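Local coordinates for minor structural protein 5 (Lactococcus phage Tuc2009, PDB 5E7T) that is a minor structural component of the phage particle, probably part of the host-binding tip, and perhaps helps recognise cell-surface saccharides, at residues B[11-16]-B[203-208]; B[225-230]-B[242-247]. One frame throughout, in Å; residues are numbered along the deposited sequence.

Contact 1 of 2, residues B[11-16]-B[203-208]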
ATOM      1  N   TYR B  11      19.451  -8.815  60.523  1.00 71.81           N
ATOM      2  CA  TYR B  11      18.902  -7.708  59.742  1.00 70.53           C
ATOM      3  C   TYR B  11      17.764  -6.977  60.470  1.00 76.19           C
ATOM      4  O   TYR B  11      17.096  -7.572  61.320  1.00 75.98           O
ATOM      5  CB  TYR B  11      18.467  -8.236  58.356  1.00 69.35           C
ATOM      6  CG  TYR B  11      19.609  -8.861  57.576  1.00 70.63           C
ATOM      7  CD1 TYR B  11      19.964 -10.194  57.765  1.00 72.18           C
ATOM      8  CD2 TYR B  11      20.364  -8.108  56.679  1.00 71.62           C
ATOM      9  CE1 TYR B  11      21.064 -10.752  57.112  1.00 72.33           C
ATOM     10  CE2 TYR B  11      21.453  -8.663  56.001  1.00 72.40           C
ATOM     11  CZ  TYR B  11      21.806  -9.984  56.232  1.00 76.50           C
ATOM     12  OH  TYR B  11      22.876 -10.546  55.579  1.00 73.61           O
ATOM     13  N   ALA B  12      17.570  -5.674  60.159  1.00 73.42           N
ATOM     14  CA  ALA B  12      16.544  -4.806  60.759  1.00 73.41           C
ATOM     15  C   ALA B  12      16.164  -3.651  59.841  1.00 78.18           C
ATOM     16  O   ALA B  12      16.802  -3.452  58.806  1.00 78.31           O
ATOM     17  CB  ALA B  12      17.035  -4.257  62.087  1.00 75.60           C
ATOM     18  N   ASN B  13      15.131  -2.884  60.227  1.00 75.47           N
ATOM     19  CA  ASN B  13      14.641  -1.736  59.466  1.00 75.86           C
ATOM     20  C   ASN B  13      14.806  -0.408  60.209  1.00 82.53           C
ATOM     21  O   ASN B  13      14.343   0.623  59.720  1.00 82.61           O
ATOM     22  CB  ASN B  13      13.205  -1.960  58.996  1.00 75.39           C
ATOM     23  CG  ASN B  13      13.142  -2.826  57.751  1.00 96.94           C
ATOM     24  OD1 ASN B  13      13.544  -2.414  56.646  1.00 89.58           O
ATOM     25  ND2 ASN B  13      12.641  -4.052  57.898  1.00 83.14           N
ATOM     26  N   SER B  14      15.522  -0.428  61.352  1.00 80.59           N
ATOM     27  CA  SER B  14      15.824   0.745  62.169  1.00 82.57           C
ATOM     28  C   SER B  14      17.293   0.729  62.536  1.00 87.63           C
ATOM     29  O   SER B  14      17.842  -0.355  62.748  1.00 86.89           O
ATOM     30  CB  SER B  14      14.977   0.764  63.437  1.00 88.40           C
ATOM     31  OG  SER B  14      15.348  -0.229  64.381  1.00100.39           O
ATOM     32  N   ALA B  15      17.924   1.925  62.645  1.00 85.00           N
ATOM     33  CA  ALA B  15      19.341   2.053  62.972  1.00 85.67           C
ATOM     34  C   ALA B  15      19.729   1.415  64.319  1.00 91.81           C
ATOM     35  O   ALA B  15      20.845   0.910  64.441  1.00 90.54           O
ATOM     36  CB  ALA B  15      19.765   3.503  62.909  1.00 87.81           C
ATOM     37  N   ASP B  16      18.793   1.397  65.302  1.00 91.36           N
ATOM     38  CA  ASP B  16      18.973   0.784  66.637  1.00 92.97           C
ATOM     39  C   ASP B  16      18.947  -0.760  66.580  1.00 97.28           C
ATOM     40  O   ASP B  16      19.473  -1.410  67.484  1.00 99.05           O
ATOM     41  CB  ASP B  16      17.941   1.326  67.658  1.00 95.53           C
ATOM     42  CG  ASP B  16      16.511   1.342  67.148  1.00108.06           C
ATOM     43  OD1 ASP B  16      15.898   0.269  67.092  1.00106.63           O
ATOM     44  OD2 ASP B  16      16.034   2.427  66.734  1.00116.25           O
ATOM     45  N   TRP B 203      12.813  -4.620  51.371  1.00 62.51           N
ATOM     46  CA  TRP B 203      13.902  -5.401  51.962  1.00 61.54           C
ATOM     47  C   TRP B 203      14.518  -4.763  53.213  1.00 68.55           C
ATOM     48  O   TRP B 203      14.455  -3.534  53.336  1.00 70.09           O
ATOM     49  CB  TRP B 203      14.986  -5.668  50.910  1.00 59.19           C
ATOM     50  CG  TRP B 203      14.502  -6.473  49.747  1.00 59.12           C
ATOM     51  CD1 TRP B 203      14.089  -5.999  48.540  1.00 61.65           C
ATOM     52  CD2 TRP B 203      14.330  -7.904  49.700  1.00 58.45           C
ATOM     53  NE1 TRP B 203      13.698  -7.044  47.729  1.00 60.28           N
ATOM     54  CE2 TRP B 203      13.851  -8.225  48.410  1.00 60.99           C
ATOM     55  CE3 TRP B 203      14.549  -8.952  50.623  1.00 59.30           C
ATOM     56  CZ2 TRP B 203      13.558  -9.541  48.024  1.00 59.44           C
ATOM     57  CZ3 TRP B 203      14.264 -10.253  50.236  1.00 59.76           C
ATOM     58  CH2 TRP B 203      13.799 -10.539  48.940  1.00 59.96           C
ATOM     59  N   PRO B 204      15.181  -5.559  54.113  1.00 65.45           N
ATOM     60  CA  PRO B 204      15.856  -4.960  55.276  1.00 65.69           C
ATOM     61  C   PRO B 204      16.842  -3.871  54.875  1.00 70.50           C
ATOM     62  O   PRO B 204      17.536  -4.030  53.860  1.00 70.36           O
ATOM     63  CB  PRO B 204      16.596  -6.145  55.891  1.00 67.11           C
ATOM     64  CG  PRO B 204      15.819  -7.330  55.495  1.00 70.30           C
ATOM     65  CD  PRO B 204      15.330  -7.035  54.124  1.00 66.32           C
ATOM     66  N   LYS B 205      16.875  -2.763  55.662  1.00 67.68           N
ATOM     67  CA  LYS B 205      17.720  -1.579  55.449  1.00 68.77           C
ATOM     68  C   LYS B 205      19.034  -1.583  56.228  1.00 73.92           C
ATOM     69  O   LYS B 205      20.011  -0.964  55.775  1.00 74.87           O
ATOM     70  CB  LYS B 205      16.937  -0.286  55.752  1.00 72.19           C
ATOM     71  CG  LYS B 205      16.117   0.200  54.566  1.00 92.40           C
ATOM     72  CD  LYS B 205      14.927   1.069  54.968  1.00105.53           C
ATOM     73  CE  LYS B 205      13.863   1.116  53.883  1.00114.43           C
ATOM     74  NZ  LYS B 205      12.955  -0.061  53.939  1.00121.34           N
ATOM     75  N   PHE B 206      19.054  -2.264  57.401  1.00 69.61           N
ATOM     76  CA  PHE B 206      20.203  -2.336  58.315  1.00 69.42           C
ATOM     77  C   PHE B 206      20.715  -3.757  58.568  1.00 72.19           C
ATOM     78  O   PHE B 206      19.924  -4.696  58.641  1.00 70.52           O
ATOM     79  CB  PHE B 206      19.891  -1.620  59.648  1.00 71.80           C
ATOM     80  CG  PHE B 206      19.424  -0.191  59.474  1.00 74.06           C
ATOM     81  CD1 PHE B 206      18.087   0.097  59.215  1.00 76.54           C
ATOM     82  CD2 PHE B 206      20.327   0.864  59.526  1.00 76.99           C
ATOM     83  CE1 PHE B 206      17.664   1.413  58.996  1.00 77.69           C
ATOM     84  CE2 PHE B 206      19.903   2.181  59.312  1.00 79.94           C
ATOM     85  CZ  PHE B 206      18.576   2.446  59.047  1.00 77.36           C
ATOM     86  N   VAL B 207      22.043  -3.901  58.707  1.00 70.02           N
ATOM     87  CA  VAL B 207      22.718  -5.161  59.019  1.00 69.94           C
ATOM     88  C   VAL B 207      23.436  -5.065  60.382  1.00 78.79           C
ATOM     89  O   VAL B 207      24.056  -4.050  60.703  1.00 80.07           O
ATOM     90  CB  VAL B 207      23.627  -5.662  57.870  1.00 72.02           C
ATOM     91  CG1 VAL B 207      24.824  -4.754  57.646  1.00 72.68           C
ATOM     92  CG2 VAL B 207      24.067  -7.100  58.089  1.00 71.56           C
ATOM     93  N   GLY B 208      23.311  -6.117  61.170  1.00 77.64           N
ATOM     94  CA  GLY B 208      23.916  -6.226  62.485  1.00 80.64           C
ATOM     95  C   GLY B 208      24.892  -7.375  62.548  1.00 88.69           C
ATOM     96  O   GLY B 208      24.588  -8.469  62.069  1.00 87.90           O
TER
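The aromatic ring of Phe206 lies flat beneath the turn that follows Ala12, with one face against the peptide joining Ser14 to Ala15. Ala15 N stands 3.6 Å above the ring plane, over its centre, while Ser14 C is displaced toward the rim. Ala15 CB adds an apolar touch on Phe206 CE2 at 3.8 Å, and at the ring edge, near its plane, is Ala12 O. Phe206 CG is anti to its carbonyl carbon (chi1 -54°), which starts the ring off beside the backbone N. A broad, flat phenyl group suits this place because the turn offers it mostly backbone.

The other face of the sheet carries Tyr11 and Val207, whose side chains run side by side in the same direction. Val207 CG2 touches the tyrosine ring obliquely, 3.7 Å from Tyr11 CE2, whereas Pro204 CB meets Tyr11 CB at 3.7 Å; the rings of Tyr11 and Tyr25 meet edge-to-face. A branched and a cyclic apolar residue suit such an aromatic neighbour.

Between these faces the backbones pair: Ala12 N donates to Phe206 O (3.0 Å), and Phe206 N to Ala12 O (2.9 Å, 159° at the hydrogen). Ala12 O also receives a weak bond from Lys205 N at 3.2 Å. Lys205 NZ is hydrogen-bonded to Ala201 O. With Lys205 and Phe206 both opposite Ala12, this is a classic beta bulge at the entrance to an antiparallel strand pair.

Contact 2 of 2, residues B[225-230]-B[242-247]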
ATOM      1  N   ASP B 225      26.164  -5.085  66.040  1.00 89.19           N
ATOM      2  CA  ASP B 225      26.675  -3.770  65.645  1.00 89.64           C
ATOM      3  C   ASP B 225      25.919  -3.412  64.362  1.00 91.31           C
ATOM      4  O   ASP B 225      26.133  -4.025  63.312  1.00 90.04           O
ATOM      5  CB  ASP B 225      28.204  -3.788  65.437  1.00 93.08           C
ATOM      6  CG  ASP B 225      29.022  -4.075  66.691  1.00106.52           C
ATOM      7  OD1 ASP B 225      28.834  -3.356  67.710  1.00108.68           O
ATOM      8  OD2 ASP B 225      29.894  -4.973  66.637  1.00111.86           O
ATOM      9  N   TRP B 226      24.977  -2.472  64.475  1.00 87.19           N
ATOM     10  CA  TRP B 226      24.066  -2.078  63.400  1.00 85.30           C
ATOM     11  C   TRP B 226      24.534  -0.958  62.466  1.00 90.30           C
ATOM     12  O   TRP B 226      24.756   0.173  62.908  1.00 91.67           O
ATOM     13  CB  TRP B 226      22.719  -1.706  63.999  1.00 83.54           C
ATOM     14  CG  TRP B 226      22.088  -2.857  64.702  1.00 83.88           C
ATOM     15  CD1 TRP B 226      22.159  -3.143  66.032  1.00 88.01           C
ATOM     16  CD2 TRP B 226      21.398  -3.954  64.088  1.00 81.83           C
ATOM     17  NE1 TRP B 226      21.491  -4.312  66.297  1.00 86.71           N
ATOM     18  CE2 TRP B 226      21.033  -4.846  65.119  1.00 86.16           C
ATOM     19  CE3 TRP B 226      21.024  -4.255  62.768  1.00 81.01           C
ATOM     20  CZ2 TRP B 226      20.321  -6.025  64.870  1.00 83.67           C
ATOM     21  CZ3 TRP B 226      20.348  -5.438  62.523  1.00 81.10           C
ATOM     22  CH2 TRP B 226      19.981  -6.294  63.568  1.00 81.93           C
ATOM     23  N   ASP B 227      24.597  -1.272  61.154  1.00 85.23           N
ATOM     24  CA  ASP B 227      24.998  -0.355  60.086  1.00 85.25           C
ATOM     25  C   ASP B 227      23.934  -0.295  58.998  1.00 86.23           C
ATOM     26  O   ASP B 227      23.255  -1.296  58.763  1.00 84.37           O
ATOM     27  CB  ASP B 227      26.303  -0.844  59.434  1.00 88.00           C
ATOM     28  CG  ASP B 227      27.575  -0.728  60.248  1.00104.98           C
ATOM     29  OD1 ASP B 227      27.680   0.221  61.060  1.00107.94           O
ATOM     30  OD2 ASP B 227      28.513  -1.517  59.990  1.00111.92           O
ATOM     31  N   GLU B 228      23.833   0.850  58.285  1.00 81.79           N
ATOM     32  CA  GLU B 228      22.906   1.006  57.163  1.00 79.56           C
ATOM     33  C   GLU B 228      23.544   0.305  55.980  1.00 83.33           C
ATOM     34  O   GLU B 228      24.681   0.650  55.623  1.00 84.70           O
ATOM     35  CB  GLU B 228      22.649   2.487  56.827  1.00 81.22           C
ATOM     36  CG  GLU B 228      21.351   2.708  56.059  1.00 89.32           C
ATOM     37  CD  GLU B 228      21.115   4.050  55.385  1.00117.55           C
ATOM     38  OE1 GLU B 228      21.718   5.065  55.812  1.00117.35           O
ATOM     39  OE2 GLU B 228      20.299   4.083  54.434  1.00109.90           O
ATOM     40  N   MET B 229      22.849  -0.692  55.386  1.00 76.53           N
ATOM     41  CA  MET B 229      23.441  -1.412  54.267  1.00 75.12           C
ATOM     42  C   MET B 229      23.591  -0.530  53.044  1.00 79.31           C
ATOM     43  O   MET B 229      22.663   0.213  52.701  1.00 80.53           O
ATOM     44  CB  MET B 229      22.674  -2.677  53.915  1.00 75.90           C
ATOM     45  CG  MET B 229      22.396  -3.568  55.075  1.00 79.69           C
ATOM     46  SD  MET B 229      22.037  -5.259  54.566  1.00 82.63           S
ATOM     47  CE  MET B 229      20.653  -4.974  53.328  1.00 78.50           C
ATOM     48  N   LYS B 230      24.770  -0.617  52.406  1.00 74.04           N
ATOM     49  CA  LYS B 230      25.163   0.093  51.189  1.00 73.36           C
ATOM     50  C   LYS B 230      25.146  -0.879  49.991  1.00 76.07           C
ATOM     51  O   LYS B 230      25.221  -0.415  48.851  1.00 77.04           O
ATOM     52  CB  LYS B 230      26.571   0.714  51.381  1.00 77.76           C
ATOM     53  CG  LYS B 230      26.972   1.829  50.397  1.00100.98           C
ATOM     54  CD  LYS B 230      28.467   2.232  50.557  1.00115.47           C
ATOM     55  CE  LYS B 230      28.987   3.165  49.471  1.00119.19           C
ATOM     56  NZ  LYS B 230      30.459   3.401  49.568  1.00115.43           N
ATOM     57  N   GLY B 242      23.188  -8.461  52.655  1.00 61.82           N
ATOM     58  CA  GLY B 242      23.949  -7.302  52.213  1.00 62.83           C
ATOM     59  C   GLY B 242      24.952  -6.847  53.248  1.00 69.92           C
ATOM     60  O   GLY B 242      25.195  -7.564  54.224  1.00 71.08           O
ATOM     61  N   SER B 243      25.538  -5.649  53.050  1.00 67.78           N
ATOM     62  CA  SER B 243      26.590  -5.139  53.930  1.00 69.69           C
ATOM     63  C   SER B 243      26.864  -3.655  53.758  1.00 74.96           C
ATOM     64  O   SER B 243      26.442  -3.081  52.754  1.00 74.31           O
ATOM     65  CB  SER B 243      27.888  -5.891  53.632  1.00 73.94           C
ATOM     66  OG  SER B 243      28.121  -5.951  52.232  1.00 78.69           O
ATOM     67  N   LYS B 244      27.617  -3.050  54.721  1.00 73.04           N
ATOM     68  CA  LYS B 244      28.121  -1.666  54.641  1.00 74.40           C
ATOM     69  C   LYS B 244      29.504  -1.762  53.965  1.00 81.42           C
ATOM     70  O   LYS B 244      29.919  -0.856  53.226  1.00 81.76           O
ATOM     71  CB  LYS B 244      28.261  -1.008  56.034  1.00 77.00           C
ATOM     72  CG  LYS B 244      28.555   0.502  56.019  1.00 82.86           C
ATOM     73  CD  LYS B 244      29.199   0.967  57.336  1.00103.13           C
ATOM     74  CE  LYS B 244      28.754   2.344  57.805  1.00124.08           C
ATOM     75  NZ  LYS B 244      27.503   2.314  58.633  1.00131.89           N
ATOM     76  N   LEU B 245      30.194  -2.895  54.205  1.00 78.78           N
ATOM     77  CA  LEU B 245      31.516  -3.176  53.659  1.00 79.90           C
ATOM     78  C   LEU B 245      31.460  -3.613  52.213  1.00 82.12           C
ATOM     79  O   LEU B 245      30.376  -3.866  51.709  1.00 81.46           O
ATOM     80  CB  LEU B 245      32.211  -4.244  54.512  1.00 81.09           C
ATOM     81  CG  LEU B 245      32.627  -3.805  55.900  1.00 86.67           C
ATOM     82  CD1 LEU B 245      33.005  -5.006  56.758  1.00 86.69           C
ATOM     83  CD2 LEU B 245      33.706  -2.736  55.828  1.00 90.36           C
ATOM     84  N   LEU B 246      32.627  -3.712  51.548  1.00 78.90           N
ATOM     85  CA  LEU B 246      32.771  -4.130  50.150  1.00 77.72           C
ATOM     86  C   LEU B 246      33.054  -5.645  50.053  1.00 82.01           C
ATOM     87  O   LEU B 246      33.729  -6.088  49.122  1.00 83.35           O
ATOM     88  CB  LEU B 246      33.916  -3.337  49.479  1.00 78.73           C
ATOM     89  CG  LEU B 246      33.708  -1.846  49.249  1.00 83.02           C
ATOM     90  CD1 LEU B 246      35.019  -1.125  49.293  1.00 85.20           C
ATOM     91  CD2 LEU B 246      33.060  -1.583  47.917  1.00 83.61           C
ATOM     92  N   SER B 247      32.535  -6.429  51.012  1.00 77.02           N
ATOM     93  CA  SER B 247      32.716  -7.882  51.120  1.00 76.57           C
ATOM     94  C   SER B 247      31.513  -8.498  51.851  1.00 78.35           C
ATOM     95  O   SER B 247      30.916  -7.844  52.712  1.00 78.87           O
ATOM     96  CB  SER B 247      34.003  -8.188  51.887  1.00 83.28           C
ATOM     97  OG  SER B 247      34.145  -9.550  52.258  1.00 94.14           O
TER
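The contact lies where the chain passes from a three-stranded sheet to a four-stranded one, whose strand order is reminiscent of the C'-C-F-G sheet of fibronectin type III domains; here Met229 and Lys230 meet Gly242 to Lys244. Lys230 N donates to Ser243 O at 3.0 Å, with 149° at the hydrogen, from above the carbonyl plane. Just before it, Met229 turns its sulfur onto bare backbone: SD lies 3.6 Å from Gly242 C. Glycine suits that spot because, with no side chain, its main chain can receive the thioether directly, and the methionine reaches it with an extended chi2 (-160°) that places SD.

On the more exposed flank Asp227 and Lys244 cross at about a right angle. The lysine chain passes over the carboxylate, its CD 3.7 Å from Asp227 OD2. It is bent at chi3 and chi4, the latter (87°) placing NZ 3.2 Å from Asp227 OD1 in a salt bridge whose hydrogen bond is weak. A long aliphatic stem with a charged end suits a surface position, offering both methylene contact and charge pairing. Ser243 OG, meanwhile, bonds to Leu245 O at 3.1 Å, tying down the bend after the strand.

Met229 also packs on Tyr11 and Val207, from strands 8-12 and 206-210, while Lys230 pairs through its backbone with Ile266. Beyond Leu246, Ser247 joins an antiparallel strand of the Minor structural protein 4 chain, carrying the sheet across the interface.

How the contacts relate
From the N terminus, strand 8-12 comes first, and the chain then makes a long excursion through the two large antiparallel sheets of the BppA region before returning at 203-208. Contact 1 closes that loop of 186 residues. Contact 2 opens only afterwards, so the two are in series, neither enclosing nor crossing the other; its own loop is short, made mostly of strands 231-235 and 238-243. Their centres are 10 Å apart. Strands 206-210 and 225-228 are neighbours, with Val207 O and Asp227 N 2.9 Å apart in a probable hydrogen bond. Contact 1 sets the N-terminal strand as an outer strand of the three-stranded sheet, and contact 2 joins that sheet to the four-stranded one.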